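Local structure of saframycin Mx1 synthetase B (Legionella pneumophila subsp. pneumophila, 3KXW) at residues Val93-Pro97 / Pro216-Asp220; Leu104-Gln108 / Lys139-Ile143; Leu172-Ser176 / Ala330-Leu334; Pro242-Gln247 / Phe526-Glu531. The protein belongs to the ANL superfamily of AMP-binding enzymes, in which a large N-terminal part and a smaller C-terminal part flank the ligand pocket. All coordinates share one frame; numbering follows the deposited sequence.

Contact 1: Val93-Pro97 / Pro216-Asp220; sequences VPIYP and PPHHD. With 1ZZ (5'-O-[(S)-(dodecanoyloxy)(hydroxy)phosphoryl]adenosine), chain B.
His-218 and Tyr-96 clasp each other, each setting a carbon over the other's ring. CB of His-218 stands over one face of the Tyr-96 ring, 3.8 Å from its centroid and displaced toward the rim, where CE2 of Tyr-96 is 3.6 Å from CB of His-218. In return, CA of Tyr-96 lies above the middle of the imidazole of His-218, 4.0 Å from the centroid. These are two reciprocal CH-pi contacts. The rings themselves are obliquely inclined, by 32°, with centroids 4.5 Å apart. With CG of His-218 beside its backbone N (chi1 -44°), the imidazole lies with one face against the Tyr-96 backbone and its edge toward Pro-94, whose carbonyl carbon sits there. Pro-94 and Ile-95 end strand 91-95, an outer strand of a five-stranded mixed sheet, and Tyr-96 follows just beyond it. Ile-95 turns the other way, onto Ile-110 of helix 101-114. The opposing loop makes a type I beta turn from Pro-216 to His-219, and His-219 is then the N-cap of helix 220-233. At the far end of the tyrosine, OH of Tyr-96 rests 3.6 Å from CB of Pro-216. Beyond the turn the imidazole of His-219 points into the ligand pocket: its NE2 gives a weak, bent hydrogen bond of 2.9 Å to O4 of 1ZZ.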
# COMPACT_ATOMS: atom_id res chain seq x y z
N VAL A 93 -14.49 5.06 6.34
CA VAL A 93 -14.16 4.97 4.92
C VAL A 93 -13.10 6.01 4.55
O VAL A 93 -13.42 7.14 4.17
CB VAL A 93 -15.41 5.14 3.99
CG1 VAL A 93 -15.00 4.92 2.52
CG2 VAL A 93 -16.54 4.16 4.41
N PRO A 94 -11.83 5.63 4.68
CA PRO A 94 -10.71 6.53 4.38
C PRO A 94 -10.50 6.78 2.89
O PRO A 94 -10.52 5.82 2.12
CB PRO A 94 -9.49 5.77 4.92
CG PRO A 94 -10.00 4.78 5.87
CD PRO A 94 -11.38 4.39 5.31
N ILE A 95 -10.27 8.03 2.50
CA ILE A 95 -9.93 8.33 1.11
C ILE A 95 -8.82 9.38 1.03
O ILE A 95 -8.72 10.25 1.89
CB ILE A 95 -11.15 8.84 0.29
CG1 ILE A 95 -11.62 10.20 0.80
CG2 ILE A 95 -12.28 7.84 0.33
CD1 ILE A 95 -12.71 10.88 -0.08
N TYR A 96 -7.99 9.28 -0.01
CA TYR A 96 -7.01 10.32 -0.36
C TYR A 96 -7.74 11.61 -0.65
O TYR A 96 -8.77 11.60 -1.32
CB TYR A 96 -6.27 9.93 -1.65
CG TYR A 96 -5.37 8.72 -1.57
CD1 TYR A 96 -4.01 8.85 -1.23
CD2 TYR A 96 -5.85 7.44 -1.87
CE1 TYR A 96 -3.17 7.73 -1.17
CE2 TYR A 96 -5.01 6.32 -1.80
CZ TYR A 96 -3.67 6.48 -1.45
OH TYR A 96 -2.85 5.37 -1.37
N PRO A 97 -7.22 12.75 -0.17
CA PRO A 97 -7.82 14.02 -0.57
C PRO A 97 -7.85 14.12 -2.10
O PRO A 97 -6.86 13.79 -2.75
CB PRO A 97 -6.88 15.05 0.06
CG PRO A 97 -6.39 14.37 1.29
CD PRO A 97 -6.21 12.92 0.89
N PRO A 216 1.44 5.08 2.70
CA PRO A 216 0.11 5.68 2.61
C PRO A 216 -0.83 5.07 3.66
O PRO A 216 -0.99 3.85 3.66
CB PRO A 216 -0.38 5.27 1.21
CG PRO A 216 0.84 4.92 0.43
CD PRO A 216 1.96 4.60 1.41
N PRO A 217 -1.44 5.88 4.53
CA PRO A 217 -2.40 5.33 5.50
C PRO A 217 -3.72 4.95 4.81
O PRO A 217 -4.60 4.43 5.48
CB PRO A 217 -2.64 6.50 6.48
CG PRO A 217 -2.04 7.70 5.90
CD PRO A 217 -1.31 7.35 4.62
N HIS A 218 -3.86 5.22 3.51
CA HIS A 218 -5.08 4.88 2.77
C HIS A 218 -4.97 3.55 1.98
O HIS A 218 -5.84 3.19 1.17
CB HIS A 218 -5.45 5.99 1.80
CG HIS A 218 -5.33 7.38 2.38
ND1 HIS A 218 -6.40 8.04 2.95
CD2 HIS A 218 -4.28 8.23 2.44
CE1 HIS A 218 -6.01 9.25 3.34
NE2 HIS A 218 -4.73 9.39 3.04
N HIS A 219 -3.86 2.85 2.20
CA HIS A 219 -3.65 1.50 1.66
C HIS A 219 -3.53 0.58 2.90
O HIS A 219 -3.08 1.00 3.95
CB HIS A 219 -2.36 1.50 0.83
CG HIS A 219 -1.95 0.16 0.33
ND1 HIS A 219 -1.06 -0.65 1.00
CD2 HIS A 219 -2.30 -0.52 -0.79
CE1 HIS A 219 -0.87 -1.77 0.32
NE2 HIS A 219 -1.62 -1.71 -0.77
N ASP A 220 -3.98 -0.67 2.78
CA ASP A 220 -3.94 -1.62 3.88
C ASP A 220 -2.60 -1.71 4.66
O ASP A 220 -2.61 -1.67 5.87
CB ASP A 220 -4.39 -3.02 3.44
CG ASP A 220 -3.62 -3.54 2.25
OD1 ASP A 220 -2.56 -2.96 1.92
OD2 ASP A 220 -4.08 -4.56 1.66
P 1ZZ B . -3.66 -4.82 -1.76
C1 1ZZ B . 4.10 -4.05 10.62
N1 1ZZ B . 1.13 -8.59 -3.79
O1 1ZZ B . -0.53 -5.21 -0.93
C2 1ZZ B . 4.03 -4.22 9.10
N2 1ZZ B . 2.25 -8.96 -1.89
O2 1ZZ B . -2.79 -4.96 -0.35
C3 1ZZ B . 3.36 -5.54 8.69
N3 1ZZ B . 2.76 -9.86 -5.41
O3 1ZZ B . -5.00 -5.31 -1.54
C4 1ZZ B . 2.91 -5.50 7.23
N4 1ZZ B . 4.64 -10.77 -4.22
O4 1ZZ B . -3.68 -3.26 -2.17
C5 1ZZ B . 2.66 -6.90 6.64
N5 1ZZ B . 4.95 -10.66 -1.91
O5 1ZZ B . -2.92 -5.64 -3.01
C6 1ZZ B . 2.34 -6.75 5.15
O6 1ZZ B . -0.73 -7.00 -4.20
C7 1ZZ B . 2.18 -7.96 4.20
O7 1ZZ B . -1.19 -9.17 -6.09
C8 1ZZ B . 2.00 -7.73 2.69
O8 1ZZ B . -3.06 -9.51 -4.50
C9 1ZZ B . 0.52 -7.42 2.40
C10 1ZZ B . 0.29 -6.51 1.17
C11 1ZZ B . -1.19 -6.06 1.17
C12 1ZZ B . -1.62 -5.78 -0.28
C13 1ZZ B . -2.59 -7.00 -2.89
C14 1ZZ B . -1.95 -7.44 -4.05
C15 1ZZ B . -1.87 -9.01 -4.15
C16 1ZZ B . -0.89 -9.24 -5.02
C17 1ZZ B . 0.06 -8.23 -4.61
C18 1ZZ B . 1.20 -8.39 -2.36
C19 1ZZ B . 2.97 -9.54 -3.06
C20 1ZZ B . 2.28 -9.36 -4.15
C21 1ZZ B . 3.90 -10.50 -5.47
C22 1ZZ B . 4.25 -10.36 -3.13

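Contact 2: Leu104-Gln108 / Lys139-Ile143; sequences LDKAQ and KFLKI
Gln-108 and Leu-141 are joined by a water that donates to both, over 2.8 Å to O of Leu-141 and over 3.2 Å to OE1 of Gln-108. The bridge ties helix 101-114 to the tip of a beta hairpin with a two-residue turn (type I', Phe-140 to Ile-143), which links strand 139-140 with strand 143-147. Both turn residues, Leu-141 and Lys-142, have positive phi, and N and O of Phe-140 are hydrogen-bonded to O and N of Ile-143. The helix belongs to a beta-alpha-beta crossover from strand 91-95 to strand 118-121, and the hairpin closes the edge of the same sheet. Leu-141 carries most of the packing. Its CD1 lies against the helix backbone, 3.6 Å from CA of Gln-108, while its CD2 meets the amide nitrogen NE2 of Gln-108 at 3.6 Å. The glutamine chain leaves with CG anti to its backbone N and then bends at chi2 (69°), which folds the amide back over the leucine. Leu-104 completes this side, its CD1 4.4 Å from CD2 of Leu-141. Phe-140 faces inward to Leu-69, Val-119 and Met-121, and one face of its ring is covered by CG of its own neighbour Leu-141. At the ring edge, near its plane, CB of Ala-107 comes within 4.2 Å of CZ of Phe-140.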
# COMPACT_ATOMS: atom_id res chain seq x y z
N LEU A 104 -10.37 12.70 -7.68
CA LEU A 104 -11.71 13.21 -7.41
C LEU A 104 -12.78 12.29 -7.98
O LEU A 104 -13.82 12.04 -7.35
CB LEU A 104 -11.87 14.63 -7.97
CG LEU A 104 -13.30 15.20 -7.87
CD1 LEU A 104 -13.75 15.31 -6.43
CD2 LEU A 104 -13.32 16.57 -8.55
N ASP A 105 -12.51 11.77 -9.17
CA ASP A 105 -13.35 10.73 -9.75
C ASP A 105 -13.43 9.51 -8.82
O ASP A 105 -14.50 8.96 -8.60
CB ASP A 105 -12.76 10.32 -11.11
CG ASP A 105 -13.44 9.12 -11.69
OD1 ASP A 105 -14.58 9.28 -12.18
OD2 ASP A 105 -12.85 8.01 -11.64
N LYS A 106 -12.28 9.09 -8.29
CA LYS A 106 -12.25 7.95 -7.38
C LYS A 106 -13.09 8.24 -6.13
O LYS A 106 -13.88 7.41 -5.69
CB LYS A 106 -10.80 7.58 -7.01
CG LYS A 106 -10.69 6.60 -5.84
CD LYS A 106 -9.49 5.68 -5.96
CE LYS A 106 -8.19 6.38 -5.65
NZ LYS A 106 -7.13 5.35 -5.44
N ALA A 107 -12.93 9.43 -5.57
CA ALA A 107 -13.72 9.83 -4.41
C ALA A 107 -15.21 9.79 -4.71
O ALA A 107 -15.99 9.28 -3.92
CB ALA A 107 -13.29 11.23 -3.90
N GLN A 108 -15.63 10.32 -5.85
CA GLN A 108 -17.04 10.29 -6.20
C GLN A 108 -17.57 8.86 -6.33
O GLN A 108 -18.70 8.56 -5.94
CB GLN A 108 -17.30 11.06 -7.50
CG GLN A 108 -18.72 10.87 -8.03
CD GLN A 108 -19.75 11.54 -7.14
OE1 GLN A 108 -20.53 10.88 -6.44
NE2 GLN A 108 -19.74 12.86 -7.14
N LYS A 139 -20.97 20.85 2.50
CA LYS A 139 -21.14 19.51 1.94
C LYS A 139 -20.03 19.18 0.95
O LYS A 139 -19.58 20.04 0.20
CB LYS A 139 -22.51 19.39 1.27
CG LYS A 139 -23.66 19.47 2.25
CD LYS A 139 -25.00 19.37 1.58
CE LYS A 139 -26.12 19.56 2.59
NZ LYS A 139 -27.23 18.61 2.32
N PHE A 140 -19.57 17.93 0.98
CA PHE A 140 -18.63 17.44 -0.02
C PHE A 140 -19.32 16.37 -0.84
O PHE A 140 -19.78 15.37 -0.30
CB PHE A 140 -17.37 16.87 0.66
CG PHE A 140 -16.47 16.11 -0.29
CD1 PHE A 140 -15.77 16.77 -1.29
CD2 PHE A 140 -16.32 14.73 -0.17
CE1 PHE A 140 -14.95 16.08 -2.16
CE2 PHE A 140 -15.50 14.02 -1.05
CZ PHE A 140 -14.81 14.70 -2.04
N LEU A 141 -19.43 16.58 -2.15
CA LEU A 141 -20.20 15.68 -3.00
C LEU A 141 -21.50 15.27 -2.32
O LEU A 141 -21.82 14.07 -2.21
CB LEU A 141 -19.36 14.45 -3.37
CG LEU A 141 -17.97 14.67 -3.98
CD1 LEU A 141 -17.31 13.32 -4.23
CD2 LEU A 141 -18.02 15.49 -5.30
N LYS A 142 -22.24 16.27 -1.85
CA LYS A 142 -23.56 16.13 -1.22
C LYS A 142 -23.57 15.50 0.16
O LYS A 142 -24.64 15.26 0.70
CB LYS A 142 -24.54 15.37 -2.12
CG LYS A 142 -24.58 15.84 -3.55
CD LYS A 142 -25.63 15.07 -4.33
CE LYS A 142 -25.47 15.29 -5.82
NZ LYS A 142 -26.52 14.57 -6.60
N ILE A 143 -22.40 15.22 0.72
CA ILE A 143 -22.35 14.62 2.05
C ILE A 143 -22.06 15.70 3.08
O ILE A 143 -21.11 16.45 2.92
CB ILE A 143 -21.22 13.57 2.18
CG1 ILE A 143 -21.22 12.60 1.00
CG2 ILE A 143 -21.36 12.82 3.51
CD1 ILE A 143 -22.56 11.91 0.79
O HOH W 1 -22.39 12.38 -4.36

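Contact 3: Leu172-Ser176 / Ala330-Leu334; sequences LQYTS and AEATL. With 1ZZ (5'-O-[(S)-(dodecanoyloxy)(hydroxy)phosphoryl]adenosine), chain B.
CA of Thr-175, just past the end of strand 169-174, approaches CA of Ala-330 to 6.8 Å, at the start of a short 3-10 turn, without the two backbones pairing as strands. The join is made by Gln-173. Its NE2 donates to O of Thr-333 over 3.0 Å with an N-H...O angle of 162°, arriving in the carbonyl plane on a lone pair, and that oxygen also lies almost in the plane of the glutamine amide. CG of Gln-173 is set between its backbone N and carbonyl carbon (chi1 53°), and from there the chain runs extended to the loop. CB of Ala-330 fits between CD of Gln-173, 3.6 Å away, and CG2 of Thr-175, 3.7 Å away. A water adds a polar link: it lies 3.2 Å from OG1 of Thr-175 and donates at 2.7 Å to OE2 of Glu-331, an oxygen also hydrogen-bonded to OH of Tyr-413. By sequence, Tyr-174 to Ser-176 probably belong to the A3 motif of the superfamily, and Ala-330 and Glu-331 to A5. Segment 330-334 borders the bound 1ZZ: N of Ala-330 donates to its O3 over 3.0 Å (156°), and CD1 of Leu-334 packs on its C11 at 3.5 Å. Strand 184-188 pairs antiparallel with the Gln-173 strand, Asp-220 and Ile-224 of helix 220-233 touch Gln-173, and helix 189-202 backs Thr-333 and Leu-334 through Asn-195.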
# COMPACT_ATOMS: atom_id res chain seq x y z
N LEU A 172 -14.17 0.13 5.72
CA LEU A 172 -14.02 -0.31 4.36
C LEU A 172 -12.62 0.03 3.88
O LEU A 172 -12.21 1.17 3.99
CB LEU A 172 -15.02 0.38 3.46
CG LEU A 172 -16.49 0.14 3.77
CD1 LEU A 172 -17.38 0.78 2.68
CD2 LEU A 172 -16.80 -1.34 3.91
N GLN A 173 -11.89 -0.95 3.36
CA GLN A 173 -10.65 -0.59 2.69
C GLN A 173 -10.76 -0.78 1.19
O GLN A 173 -10.96 -1.90 0.70
CB GLN A 173 -9.42 -1.28 3.30
CG GLN A 173 -9.43 -2.79 3.43
CD GLN A 173 -8.06 -3.34 3.97
OE1 GLN A 173 -7.08 -2.60 4.05
NE2 GLN A 173 -8.03 -4.62 4.36
N TYR A 174 -10.65 0.32 0.47
CA TYR A 174 -10.75 0.28 -0.98
C TYR A 174 -9.43 -0.10 -1.62
O TYR A 174 -8.38 0.44 -1.26
CB TYR A 174 -11.27 1.62 -1.51
CG TYR A 174 -12.76 1.72 -1.34
CD1 TYR A 174 -13.61 1.29 -2.33
CD2 TYR A 174 -13.31 2.21 -0.17
CE1 TYR A 174 -14.97 1.36 -2.18
CE2 TYR A 174 -14.68 2.28 -0.01
CZ TYR A 174 -15.50 1.85 -1.01
OH TYR A 174 -16.87 1.91 -0.84
N THR A 175 -9.45 -1.06 -2.53
CA THR A 175 -8.21 -1.56 -3.11
C THR A 175 -7.86 -0.74 -4.33
O THR A 175 -8.69 0.03 -4.82
CB THR A 175 -8.34 -3.02 -3.56
OG1 THR A 175 -9.37 -3.12 -4.56
CG2 THR A 175 -8.71 -3.91 -2.38
N SER A 176 -6.64 -0.90 -4.83
CA SER A 176 -6.31 -0.31 -6.12
C SER A 176 -6.93 -1.18 -7.20
O SER A 176 -7.43 -2.29 -6.94
CB SER A 176 -4.79 -0.24 -6.33
OG SER A 176 -4.25 -1.55 -6.43
N ALA A 330 -5.93 -6.98 0.72
CA ALA A 330 -6.95 -6.35 1.55
C ALA A 330 -8.08 -7.32 1.87
O ALA A 330 -8.66 -7.26 2.95
CB ALA A 330 -7.50 -5.13 0.87
N GLU A 331 -8.38 -8.20 0.92
CA GLU A 331 -9.48 -9.18 1.07
C GLU A 331 -9.21 -10.16 2.20
O GLU A 331 -10.13 -10.81 2.71
CB GLU A 331 -9.73 -9.93 -0.26
CG GLU A 331 -10.44 -9.08 -1.31
CD GLU A 331 -9.48 -8.27 -2.17
OE1 GLU A 331 -8.32 -8.07 -1.74
OE2 GLU A 331 -9.88 -7.85 -3.29
N ALA A 332 -7.94 -10.28 2.59
CA ALA A 332 -7.58 -11.11 3.74
C ALA A 332 -7.10 -10.25 4.91
O ALA A 332 -6.32 -10.69 5.76
CB ALA A 332 -6.52 -12.13 3.35
N THR A 333 -7.63 -9.02 4.95
CA THR A 333 -7.26 -8.00 5.91
C THR A 333 -5.87 -7.47 5.62
O THR A 333 -5.73 -6.33 5.21
CB THR A 333 -7.44 -8.47 7.39
OG1 THR A 333 -8.80 -8.83 7.59
CG2 THR A 333 -7.12 -7.36 8.31
N LEU A 334 -4.85 -8.30 5.80
CA LEU A 334 -3.53 -7.88 5.34
C LEU A 334 -2.60 -9.06 5.18
O LEU A 334 -2.43 -9.55 4.08
CB LEU A 334 -2.90 -6.85 6.28
CG LEU A 334 -1.58 -6.25 5.77
CD1 LEU A 334 -1.81 -5.37 4.54
CD2 LEU A 334 -0.93 -5.45 6.90
P 1ZZ B . -3.66 -4.82 -1.76
C1 1ZZ B . 4.10 -4.05 10.62
N1 1ZZ B . 1.13 -8.59 -3.79
O1 1ZZ B . -0.53 -5.21 -0.93
C2 1ZZ B . 4.03 -4.22 9.10
N2 1ZZ B . 2.25 -8.96 -1.89
O2 1ZZ B . -2.79 -4.96 -0.35
C3 1ZZ B . 3.36 -5.54 8.69
N3 1ZZ B . 2.76 -9.86 -5.41
O3 1ZZ B . -5.00 -5.31 -1.54
C4 1ZZ B . 2.91 -5.50 7.23
N4 1ZZ B . 4.64 -10.77 -4.22
O4 1ZZ B . -3.68 -3.26 -2.17
C5 1ZZ B . 2.66 -6.90 6.64
N5 1ZZ B . 4.95 -10.66 -1.91
O5 1ZZ B . -2.92 -5.64 -3.01
C6 1ZZ B . 2.34 -6.75 5.15
O6 1ZZ B . -0.73 -7.00 -4.20
C7 1ZZ B . 2.18 -7.96 4.20
O7 1ZZ B . -1.19 -9.17 -6.09
C8 1ZZ B . 2.00 -7.73 2.69
O8 1ZZ B . -3.06 -9.51 -4.50
C9 1ZZ B . 0.52 -7.42 2.40
C10 1ZZ B . 0.29 -6.51 1.17
C11 1ZZ B . -1.19 -6.06 1.17
C12 1ZZ B . -1.62 -5.78 -0.28
C13 1ZZ B . -2.59 -7.00 -2.89
C14 1ZZ B . -1.95 -7.44 -4.05
C15 1ZZ B . -1.87 -9.01 -4.15
C16 1ZZ B . -0.89 -9.24 -5.02
C17 1ZZ B . 0.06 -8.23 -4.61
C18 1ZZ B . 1.20 -8.39 -2.36
C19 1ZZ B . 2.97 -9.54 -3.06
C20 1ZZ B . 2.28 -9.36 -4.15
C21 1ZZ B . 3.90 -10.50 -5.47
C22 1ZZ B . 4.25 -10.36 -3.13
O HOH W 2 -9.02 -6.17 -5.28

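Contact 4: Pro242-Gln247 / Phe526-Glu531; sequences PFSFLQ and FELVYE
Leu-246 packs against Phe-526 and Tyr-530 in the tight part of a contact between two nearly antiparallel helix segments, whose axes pass 10.7 Å apart at 161°. With CG beside its backbone N (chi1 -69°), Leu-246 sends its two methyls to different aromatic rings: CD1 lies 3.5 Å from CD2 of Tyr-530, and CD2 lies 3.8 Å from CE2 of Phe-526, at the edge of that ring and near its plane. Pro-242, one turn back, adds its CB at 3.9 Å from CE2 of Tyr-530. Around this apolar cluster, Tyr-273 meets the ring of Phe-526, and Trp-214 and Pro-216 touch Tyr-530. The other flank is more open to solvent and is held by polar groups and the exposed ring of Phe-243. OE1 of Glu-531 stands at the edge of that ring, 3.7 Å from CD1 of Phe-243, while OE2 of Glu-527 comes obliquely to its CE1, also at 3.7 Å. Glu-527 stretches out beyond CG, so its carboxylate spans the gap between the helices. A water donates to OE1 of Glu-527 and, weakly at 3.4 Å, to O of Leu-246, which also accepts from OH of Tyr-273. The contact joins the AMP-binding family region to the Disco-interacting protein 2-like region. Apolar fit dominates its inner side; on the outer side water serves the carboxylate of Glu-527, and the partly positive ring-edge hydrogens of Phe-243 probably ease the placing of the negative Glu-531 beside it.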
# COMPACT_ATOMS: atom_id res chain seq x y z
N PRO A 242 3.98 9.98 2.59
CA PRO A 242 4.70 9.47 1.42
C PRO A 242 5.33 10.60 0.63
O PRO A 242 6.40 10.41 0.06
CB PRO A 242 3.59 8.79 0.60
CG PRO A 242 2.58 8.41 1.61
CD PRO A 242 2.57 9.56 2.60
N PHE A 243 4.68 11.77 0.62
CA PHE A 243 5.26 12.94 -0.05
C PHE A 243 6.66 13.24 0.49
O PHE A 243 7.60 13.50 -0.27
CB PHE A 243 4.32 14.15 0.11
CG PHE A 243 4.90 15.44 -0.42
CD1 PHE A 243 4.80 15.77 -1.76
CD2 PHE A 243 5.57 16.31 0.43
CE1 PHE A 243 5.34 16.97 -2.25
CE2 PHE A 243 6.10 17.51 -0.05
CZ PHE A 243 5.99 17.83 -1.39
N SER A 244 6.81 13.19 1.81
CA SER A 244 8.10 13.44 2.45
C SER A 244 9.15 12.43 2.01
O SER A 244 10.30 12.77 1.72
CB SER A 244 7.95 13.43 3.98
OG SER A 244 7.26 14.60 4.40
N PHE A 245 8.74 11.17 1.94
CA PHE A 245 9.65 10.13 1.47
C PHE A 245 10.12 10.39 0.03
O PHE A 245 11.32 10.35 -0.27
CB PHE A 245 9.00 8.75 1.55
CG PHE A 245 9.83 7.69 0.92
CD1 PHE A 245 11.11 7.44 1.39
CD2 PHE A 245 9.38 7.00 -0.19
CE1 PHE A 245 11.91 6.49 0.78
CE2 PHE A 245 10.17 6.05 -0.79
CZ PHE A 245 11.44 5.79 -0.31
N LEU A 246 9.17 10.63 -0.87
CA LEU A 246 9.50 10.81 -2.29
C LEU A 246 10.36 12.02 -2.53
O LEU A 246 11.29 11.98 -3.33
CB LEU A 246 8.23 10.82 -3.15
CG LEU A 246 7.50 9.48 -3.25
CD1 LEU A 246 6.36 9.60 -4.23
CD2 LEU A 246 8.42 8.35 -3.71
N GLN A 247 10.08 13.11 -1.82
CA GLN A 247 10.93 14.29 -1.94
C GLN A 247 12.35 14.09 -1.44
O GLN A 247 13.27 14.77 -1.90
CB GLN A 247 10.31 15.45 -1.17
CG GLN A 247 9.04 15.97 -1.78
CD GLN A 247 9.27 17.20 -2.61
OE1 GLN A 247 9.15 17.16 -3.84
NE2 GLN A 247 9.60 18.30 -1.95
N PHE A 526 8.09 10.77 -11.50
CA PHE A 526 7.81 9.68 -10.57
C PHE A 526 6.83 10.12 -9.49
O PHE A 526 5.83 9.44 -9.22
CB PHE A 526 9.10 9.09 -9.97
CG PHE A 526 8.84 7.82 -9.19
CD1 PHE A 526 8.96 6.58 -9.80
CD2 PHE A 526 8.44 7.89 -7.88
CE1 PHE A 526 8.70 5.41 -9.07
CE2 PHE A 526 8.17 6.73 -7.15
CZ PHE A 526 8.30 5.49 -7.76
N GLU A 527 7.10 11.26 -8.88
CA GLU A 527 6.21 11.79 -7.83
C GLU A 527 4.77 12.07 -8.31
O GLU A 527 3.79 11.74 -7.64
CB GLU A 527 6.83 13.04 -7.20
CG GLU A 527 5.94 13.71 -6.16
CD GLU A 527 6.50 15.07 -5.72
OE1 GLU A 527 7.70 15.14 -5.35
OE2 GLU A 527 5.75 16.06 -5.77
N LEU A 528 4.65 12.66 -9.49
CA LEU A 528 3.34 12.95 -10.05
C LEU A 528 2.47 11.72 -10.22
O LEU A 528 1.30 11.72 -9.83
CB LEU A 528 3.47 13.66 -11.40
CG LEU A 528 2.15 14.00 -12.09
CD1 LEU A 528 1.41 15.09 -11.30
CD2 LEU A 528 2.40 14.46 -13.51
N VAL A 529 3.02 10.67 -10.82
CA VAL A 529 2.25 9.47 -11.08
C VAL A 529 1.91 8.74 -9.76
O VAL A 529 0.82 8.20 -9.58
CB VAL A 529 3.01 8.54 -12.05
CG1 VAL A 529 2.25 7.24 -12.24
CG2 VAL A 529 3.24 9.27 -13.39
N TYR A 530 2.87 8.73 -8.85
CA TYR A 530 2.63 8.12 -7.54
C TYR A 530 1.46 8.79 -6.81
O TYR A 530 0.58 8.10 -6.27
CB TYR A 530 3.88 8.18 -6.69
CG TYR A 530 3.70 7.49 -5.35
CD1 TYR A 530 4.02 6.15 -5.19
CD2 TYR A 530 3.19 8.19 -4.26
CE1 TYR A 530 3.84 5.52 -3.95
CE2 TYR A 530 3.02 7.58 -3.03
CZ TYR A 530 3.35 6.25 -2.87
OH TYR A 530 3.17 5.67 -1.62
N GLU A 531 1.46 10.11 -6.80
CA GLU A 531 0.41 10.90 -6.13
C GLU A 531 -0.96 10.85 -6.80
O GLU A 531 -1.97 10.69 -6.12
CB GLU A 531 0.89 12.35 -5.98
CG GLU A 531 2.17 12.42 -5.18
CD GLU A 531 2.01 12.95 -3.75
OE1 GLU A 531 1.98 14.20 -3.61
OE2 GLU A 531 1.98 12.15 -2.77
O HOH W 3 9.92 14.05 -5.65

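Overall arrangement
Contact 1 lies between the others: its centre is about 15 Å from those of contacts 2 and 4 and about 11 Å from that of contact 3. CD1 of Ile-95 meets CB of Ala-107 at 3.9 Å, joining contacts 1 and 2 where strand 91-95 packs on the following helix 101-114. Contacts 1 and 3 interlock along the chain and both border 1ZZ, with Asp-220 packed on Gln-173, Ala-330 and Leu-334. Pro-216 connects contact 1 to contact 4 through Pro-242 and Tyr-530. Contact 4, the one that brings in the C-terminal part of the chain, stays back from 1ZZ, the Tyr-530 side chain being about 11 Å from it. Contacts 2 and 4 do not touch, their nearest atoms about 7 Å apart.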